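Local coordinates for protein Hen1 (Anabaena variabilis, PDB 3JWH) that probably methylates the 2'-OH of the 3'-terminal nucleotide of RNA through its S-adenosylmethionine-dependent methyltransferase domain, at residues N42-L47 with E71-L76; V61-L66 with L88-L93. All coordinates share one frame; numbering follows the deposited sequence.

Contact 1. Residues N42-L47 with E71-L76; sequences NLLKIL and ERLDRL. With SAH (S-adenosyl-L-homocysteine), chain C.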
loop_
_atom_site.group_PDB
_atom_site.type_symbol
_atom_site.label_atom_id
_atom_site.label_comp_id
_atom_site.label_asym_id
_atom_site.label_seq_id
_atom_site.Cartn_x
_atom_site.Cartn_y
_atom_site.Cartn_z
ATOM N N ASN A 42 2.072 3.185 10.420
ATOM C CA ASN A 42 2.283 4.591 10.088
ATOM C C ASN A 42 1.110 5.113 9.276
ATOM O O ASN A 42 0.492 6.110 9.641
ATOM C CB ASN A 42 3.596 4.773 9.335
ATOM C CG ASN A 42 4.799 4.544 10.224
ATOM O OD1 ASN A 42 4.750 4.819 11.431
ATOM N ND2 ASN A 42 5.898 4.056 9.639
ATOM N N LEU A 43 0.779 4.420 8.190
ATOM C CA LEU A 43 -0.353 4.837 7.384
ATOM C C LEU A 43 -1.667 4.618 8.147
ATOM O O LEU A 43 -2.600 5.419 8.027
ATOM C CB LEU A 43 -0.376 4.075 6.059
ATOM C CG LEU A 43 -1.655 4.288 5.249
ATOM C CD1 LEU A 43 -1.777 5.751 4.830
ATOM C CD2 LEU A 43 -1.641 3.385 4.035
ATOM N N LEU A 44 -1.749 3.541 8.936
ATOM C CA LEU A 44 -2.980 3.274 9.702
ATOM C C LEU A 44 -3.277 4.426 10.683
ATOM O O LEU A 44 -4.435 4.776 10.895
ATOM C CB LEU A 44 -2.877 1.951 10.487
ATOM C CG LEU A 44 -2.666 0.606 9.768
ATOM C CD1 LEU A 44 -2.671 -0.483 10.823
ATOM C CD2 LEU A 44 -3.746 0.331 8.713
ATOM N N LYS A 45 -2.241 5.011 11.278
ATOM C CA LYS A 45 -2.429 6.123 12.217
ATOM C C LYS A 45 -3.067 7.322 11.519
ATOM O O LYS A 45 -4.009 7.929 12.033
ATOM C CB LYS A 45 -1.088 6.534 12.830
ATOM C CG LYS A 45 -1.192 7.653 13.853
ATOM C CD LYS A 45 0.067 7.768 14.699
ATOM C CE LYS A 45 -0.204 8.568 15.968
ATOM N NZ LYS A 45 0.974 8.598 16.892
ATOM N N ILE A 46 -2.558 7.645 10.333
ATOM C CA ILE A 46 -3.075 8.756 9.546
ATOM C C ILE A 46 -4.517 8.545 9.065
ATOM O O ILE A 46 -5.305 9.479 9.050
ATOM C CB ILE A 46 -2.131 9.037 8.331
ATOM C CG1 ILE A 46 -0.836 9.680 8.838
ATOM C CG2 ILE A 46 -2.802 9.970 7.319
ATOM C CD1 ILE A 46 0.304 9.638 7.846
ATOM N N LEU A 47 -4.874 7.322 8.676
ATOM C CA LEU A 47 -6.235 7.052 8.216
ATOM C C LEU A 47 -7.268 7.079 9.353
ATOM O O LEU A 47 -8.372 7.601 9.196
ATOM C CB LEU A 47 -6.301 5.680 7.526
ATOM C CG LEU A 47 -5.432 5.420 6.295
ATOM C CD1 LEU A 47 -5.801 4.061 5.700
ATOM C CD2 LEU A 47 -5.635 6.530 5.261
ATOM N N GLU A 71 -0.063 -0.140 19.739
ATOM C CA GLU A 71 0.513 0.733 20.750
ATOM C C GLU A 71 0.467 2.210 20.366
ATOM O O GLU A 71 -0.087 3.023 21.102
ATOM C CB GLU A 71 1.950 0.303 21.028
ATOM C CG GLU A 71 2.597 0.976 22.221
ATOM C CD GLU A 71 3.889 0.282 22.618
ATOM O OE1 GLU A 71 4.754 0.081 21.732
ATOM O OE2 GLU A 71 4.042 -0.065 23.811
ATOM N N ARG A 72 1.037 2.572 19.223
ATOM C CA ARG A 72 1.008 3.976 18.840
ATOM C C ARG A 72 -0.382 4.437 18.408
ATOM O O ARG A 72 -0.743 5.606 18.601
ATOM C CB ARG A 72 2.060 4.279 17.768
ATOM C CG ARG A 72 2.267 3.232 16.712
ATOM C CD ARG A 72 3.590 3.485 15.988
ATOM N NE ARG A 72 3.595 4.741 15.238
ATOM C CZ ARG A 72 2.919 4.954 14.111
ATOM N NH1 ARG A 72 2.171 3.996 13.583
ATOM N NH2 ARG A 72 2.993 6.132 13.504
ATOM N N LEU A 73 -1.174 3.527 17.853
ATOM C CA LEU A 73 -2.518 3.895 17.439
ATOM C C LEU A 73 -3.289 4.299 18.677
ATOM O O LEU A 73 -4.237 5.076 18.599
ATOM C CB LEU A 73 -3.228 2.738 16.731
ATOM C CG LEU A 73 -2.895 2.535 15.241
ATOM C CD1 LEU A 73 -3.505 1.241 14.716
ATOM C CD2 LEU A 73 -3.408 3.708 14.441
ATOM N N ASP A 74 -2.869 3.785 19.828
ATOM C CA ASP A 74 -3.547 4.107 21.074
ATOM C C ASP A 74 -3.124 5.442 21.647
ATOM O O ASP A 74 -3.691 5.900 22.623
ATOM C CB ASP A 74 -3.327 3.007 22.111
ATOM C CG ASP A 74 -4.255 1.834 21.906
ATOM O OD1 ASP A 74 -5.434 2.078 21.614
ATOM O OD2 ASP A 74 -3.814 0.679 22.041
ATOM N N ARG A 75 -2.115 6.062 21.051
ATOM C CA ARG A 75 -1.665 7.362 21.515
ATOM C C ARG A 75 -2.617 8.427 20.966
ATOM O O ARG A 75 -2.499 9.610 21.289
ATOM C CB ARG A 75 -0.229 7.616 21.052
ATOM C CG ARG A 75 0.785 6.641 21.663
ATOM C CD ARG A 75 2.153 6.766 21.006
ATOM N NE ARG A 75 3.113 5.790 21.520
ATOM C CZ ARG A 75 4.314 5.574 20.984
ATOM N NH1 ARG A 75 4.696 6.265 19.916
ATOM N NH2 ARG A 75 5.130 4.670 21.511
ATOM N N LEU A 76 -3.575 7.993 20.153
ATOM C CA LEU A 76 -4.556 8.899 19.569
ATOM C C LEU A 76 -5.740 9.128 20.504
ATOM O O LEU A 76 -6.084 8.276 21.323
ATOM C CB LEU A 76 -5.091 8.341 18.251
ATOM C CG LEU A 76 -4.103 8.069 17.119
ATOM C CD1 LEU A 76 -4.844 7.443 15.960
ATOM C CD2 LEU A 76 -3.435 9.347 16.685
HETATM N N SAH C . 4.027 -0.423 5.117
HETATM C CA SAH C . 4.760 -0.111 6.354
HETATM C CB SAH C . 6.175 -0.687 6.263
HETATM C CG SAH C . 6.122 -2.194 6.016
HETATM S SD SAH C . 7.764 -2.981 5.824
HETATM C C SAH C . 4.855 1.406 6.527
HETATM O O SAH C . 5.886 1.955 6.084
HETATM O OXT SAH C . 3.899 1.977 7.098
HETATM C "C5'" SAH C . 7.186 -4.580 5.151
HETATM C "C4'" SAH C . 6.011 -5.130 5.963
HETATM O "O4'" SAH C . 5.434 -6.236 5.246
HETATM C "C3'" SAH C . 6.502 -5.672 7.309
HETATM O "O3'" SAH C . 5.523 -5.421 8.321
HETATM C "C2'" SAH C . 6.597 -7.169 7.017
HETATM O "O2'" SAH C . 6.446 -7.897 8.239
HETATM C "C1'" SAH C . 5.331 -7.323 6.177
HETATM N N9 SAH C . 5.310 -8.597 5.428
HETATM C C8 SAH C . 6.317 -9.098 4.717
HETATM N N7 SAH C . 5.937 -10.240 4.150
HETATM C C5 SAH C . 4.677 -10.472 4.502
HETATM C C6 SAH C . 3.767 -11.482 4.233
HETATM N N6 SAH C . 4.113 -12.515 3.466
HETATM N N1 SAH C . 2.544 -11.412 4.764
HETATM C C2 SAH C . 2.194 -10.395 5.541
HETATM N N3 SAH C . 3.034 -9.418 5.819
HETATM C C4 SAH C . 4.276 -9.423 5.320
#
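Lys-45 lies over one face of the Arg-72 guanidinium, its CD 3.6 Å from Arg-72 NH2. CG stands anti to the backbone N (chi1 -178°), and the extended chain beyond it runs past the arginine to Leu-76. There CE meets Leu-76 CD2 at 3.4 Å, a tight carbon contact. A long aliphatic chain suits this place because it packs on both neighbours while Lys-45 NZ stays 4.7 Å from Arg-72 NH2, the like charges not touching.

Over the opposite face of the guanidinium sits Asn-42 OD1, 2.9 Å above the plane and offset toward the rim. With the amide and guanidinium planes 87° apart, the angle is poor for a hydrogen bond; the flat arginine takes a partner over each face while its NH1 bonds to Gln-40 O. Leu-73 and Leu-76 supply branched methyls: Leu-73 CD2 presses on Lys-45 CA at 3.4 Å, and its CD1 reaches the buried Leu-44 CB at 4.3 Å.

Asn-42, short and polar, also faces the ligand, its CB 3.6 Å from SAH OXT. Helices 42-49 and 63-73 thus pack as neighbours beside the amino-acid end of the SAH pocket in a Rossmann-like methyltransferase, at the helix that follows the glycine-rich loop.

Contact 2. Residues V61-L66 with L88-L93; sequences VSYRSL and LIQGAL. With SAH (S-adenosyl-L-homocysteine), chain C.
Tyr-63 and Gln-90 stack flat, the phenol ring and the side-chain amide lying only 4° from parallel. The nearest part of the glutamine is aliphatic: CG sits over one ring face, 3.6 Å from the centroid of the Tyr-63 ring and 15° off the ring normal, a CH-pi contact. Gln-90 CG stands anti to the backbone N, which lays this methylene over the ring, and the chain bends at chi2. Tyrosine suits this exposed margin, offering a broad face to methylenes while keeping a polar hydroxyl.

Among the apolar contacts, the buried Leu-66 points at the strand and sets CD2 against Gln-90 CA at 3.7 Å and Gln-90 CB at 3.8 Å. Nearer the ligand, Val-61 CG2 faces Ala-92 CB at 4.3 Å, small side chains that let the two loops run close together.

These loops follow adjacent parallel strands, 55-60 and 86-90, and helix 63-73 belongs to the right-handed beta-alpha-beta crossover between them, typical of Rossmann-like folds. The carboxyl ends of both strands open onto the adenosine of SAH, as is usual in this fold.

Branched aliphatic side chains border the adenine: Val-61 CB lies 3.5 Å from SAH C2, and Leu-93 CD1 is 3.8 Å from SAH N3.

Polar bonds fix the helix start and the base. Ser-62 is the N-cap: its OG accepts from Ser-65 N at 3.1 Å, nearly straight at 171°, as a short hydroxyl can. The backbone N of Leu-93 donates to adenine N1 of SAH at 2.7 Å.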
loop_
_atom_site.group_PDB
_atom_site.type_symbol
_atom_site.label_atom_id
_atom_site.label_comp_id
_atom_site.label_asym_id
_atom_site.label_seq_id
_atom_site.Cartn_x
_atom_site.Cartn_y
_atom_site.Cartn_z
ATOM N N VAL A 61 2.082 -10.163 8.846
ATOM C CA VAL A 61 2.401 -11.490 9.349
ATOM C C VAL A 61 3.160 -11.418 10.669
ATOM O O VAL A 61 3.194 -12.386 11.446
ATOM C CB VAL A 61 3.205 -12.325 8.301
ATOM C CG1 VAL A 61 4.616 -11.812 8.155
ATOM C CG2 VAL A 61 3.186 -13.809 8.695
ATOM N N SER A 62 3.740 -10.247 10.952
ATOM C CA SER A 62 4.498 -10.081 12.186
ATOM C C SER A 62 3.685 -9.629 13.410
ATOM O O SER A 62 3.019 -8.592 13.391
ATOM C CB SER A 62 5.664 -9.126 11.949
ATOM O OG SER A 62 6.155 -8.631 13.173
ATOM N N TYR A 63 3.745 -10.429 14.473
ATOM C CA TYR A 63 3.043 -10.141 15.721
ATOM C C TYR A 63 3.696 -8.943 16.396
ATOM O O TYR A 63 3.015 -8.089 16.955
ATOM C CB TYR A 63 3.091 -11.365 16.670
ATOM C CG TYR A 63 2.184 -12.519 16.261
ATOM C CD1 TYR A 63 0.843 -12.549 16.641
ATOM C CD2 TYR A 63 2.665 -13.573 15.490
ATOM C CE1 TYR A 63 0.004 -13.594 16.270
ATOM C CE2 TYR A 63 1.832 -14.635 15.111
ATOM C CZ TYR A 63 0.502 -14.635 15.508
ATOM O OH TYR A 63 -0.332 -15.674 15.146
ATOM N N ARG A 64 5.016 -8.889 16.350
ATOM C CA ARG A 64 5.748 -7.792 16.963
ATOM C C ARG A 64 5.300 -6.458 16.375
ATOM O O ARG A 64 4.981 -5.519 17.101
ATOM C CB ARG A 64 7.252 -7.966 16.743
ATOM C CG ARG A 64 8.081 -6.989 17.552
ATOM C CD ARG A 64 8.015 -7.325 19.026
ATOM N NE ARG A 64 8.009 -6.138 19.880
ATOM C CZ ARG A 64 6.906 -5.525 20.296
ATOM N NH1 ARG A 64 5.712 -5.984 19.936
ATOM N NH2 ARG A 64 6.993 -4.469 21.098
ATOM N N SER A 65 5.256 -6.390 15.054
ATOM C CA SER A 65 4.842 -5.172 14.376
ATOM C C SER A 65 3.401 -4.787 14.661
ATOM O O SER A 65 3.096 -3.601 14.816
ATOM C CB SER A 65 5.048 -5.322 12.878
ATOM O OG SER A 65 6.431 -5.311 12.583
ATOM N N LEU A 66 2.508 -5.771 14.725
ATOM C CA LEU A 66 1.106 -5.481 15.001
ATOM C C LEU A 66 0.921 -4.974 16.429
ATOM O O LEU A 66 0.078 -4.123 16.669
ATOM C CB LEU A 66 0.225 -6.720 14.777
ATOM C CG LEU A 66 -0.511 -7.004 13.453
ATOM C CD1 LEU A 66 -0.163 -6.027 12.351
ATOM C CD2 LEU A 66 -0.196 -8.412 13.048
ATOM N N LEU A 88 -7.088 -4.862 13.317
ATOM C CA LEU A 88 -5.732 -5.378 13.134
ATOM C C LEU A 88 -5.793 -6.897 12.964
ATOM O O LEU A 88 -6.399 -7.593 13.767
ATOM C CB LEU A 88 -4.878 -5.021 14.349
ATOM C CG LEU A 88 -3.838 -3.909 14.188
ATOM C CD1 LEU A 88 -4.381 -2.762 13.380
ATOM C CD2 LEU A 88 -3.407 -3.450 15.545
ATOM N N ILE A 89 -5.155 -7.402 11.920
ATOM C CA ILE A 89 -5.179 -8.827 11.629
ATOM C C ILE A 89 -3.794 -9.418 11.355
ATOM O O ILE A 89 -3.028 -8.875 10.552
ATOM C CB ILE A 89 -6.037 -9.101 10.382
ATOM C CG1 ILE A 89 -7.493 -8.735 10.643
ATOM C CG2 ILE A 89 -5.898 -10.553 9.968
ATOM C CD1 ILE A 89 -8.327 -8.712 9.376
ATOM N N GLN A 90 -3.473 -10.531 12.022
ATOM C CA GLN A 90 -2.207 -11.192 11.768
ATOM C C GLN A 90 -2.494 -12.186 10.649
ATOM O O GLN A 90 -3.514 -12.889 10.671
ATOM C CB GLN A 90 -1.674 -11.933 13.005
ATOM C CG GLN A 90 -0.245 -12.488 12.832
ATOM C CD GLN A 90 -0.164 -13.740 11.954
ATOM O OE1 GLN A 90 0.885 -14.035 11.365
ATOM N NE2 GLN A 90 -1.262 -14.490 11.879
ATOM N N GLY A 91 -1.611 -12.219 9.659
ATOM C CA GLY A 91 -1.788 -13.136 8.548
ATOM C C GLY A 91 -0.788 -12.881 7.439
ATOM O O GLY A 91 -0.284 -11.770 7.303
ATOM N N ALA A 92 -0.490 -13.913 6.662
ATOM C CA ALA A 92 0.430 -13.807 5.540
ATOM C C ALA A 92 -0.329 -13.243 4.340
ATOM O O ALA A 92 -1.522 -13.491 4.178
ATOM C CB ALA A 92 0.992 -15.165 5.213
ATOM N N LEU A 93 0.367 -12.502 3.487
ATOM C CA LEU A 93 -0.268 -11.871 2.329
ATOM C C LEU A 93 -0.474 -12.819 1.170
ATOM O O LEU A 93 -1.204 -12.517 0.228
ATOM C CB LEU A 93 0.573 -10.684 1.855
ATOM C CG LEU A 93 0.788 -9.557 2.870
ATOM C CD1 LEU A 93 1.758 -8.523 2.310
ATOM C CD2 LEU A 93 -0.542 -8.926 3.211
HETATM N N SAH C . 4.027 -0.423 5.117
HETATM C CA SAH C . 4.760 -0.111 6.354
HETATM C CB SAH C . 6.175 -0.687 6.263
HETATM C CG SAH C . 6.122 -2.194 6.016
HETATM S SD SAH C . 7.764 -2.981 5.824
HETATM C C SAH C . 4.855 1.406 6.527
HETATM O O SAH C . 5.886 1.955 6.084
HETATM O OXT SAH C . 3.899 1.977 7.098
HETATM C "C5'" SAH C . 7.186 -4.580 5.151
HETATM C "C4'" SAH C . 6.011 -5.130 5.963
HETATM O "O4'" SAH C . 5.434 -6.236 5.246
HETATM C "C3'" SAH C . 6.502 -5.672 7.309
HETATM O "O3'" SAH C . 5.523 -5.421 8.321
HETATM C "C2'" SAH C . 6.597 -7.169 7.017
HETATM O "O2'" SAH C . 6.446 -7.897 8.239
HETATM C "C1'" SAH C . 5.331 -7.323 6.177
HETATM N N9 SAH C . 5.310 -8.597 5.428
HETATM C C8 SAH C . 6.317 -9.098 4.717
HETATM N N7 SAH C . 5.937 -10.240 4.150
HETATM C C5 SAH C . 4.677 -10.472 4.502
HETATM C C6 SAH C . 3.767 -11.482 4.233
HETATM N N6 SAH C . 4.113 -12.515 3.466
HETATM N N1 SAH C . 2.544 -11.412 4.764
HETATM C C2 SAH C . 2.194 -10.395 5.541
HETATM N N3 SAH C . 3.034 -9.418 5.819
HETATM C C4 SAH C . 4.276 -9.423 5.320
#

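From the N terminus, helix 42-49 comes first and enters contact 1; strand 55-60 then leads to 61-66, the first half of contact 2. Helix 63-73 runs on to 71-76, where contact 1 closes a loop that contains strand 55-60, and strand 86-90 brings in 88-93 to close contact 2. The two loops cross, since their segments alternate along the chain. Helix 63-73 serves both: its start meets the edge strand and its end meets helix 42-49. The contacts touch directly where Leu-44 CD1 lies 3.8 Å from Leu-88 CD1, and both reach SAH, contact 1 at the amino-acid end and contact 2 at the adenosine.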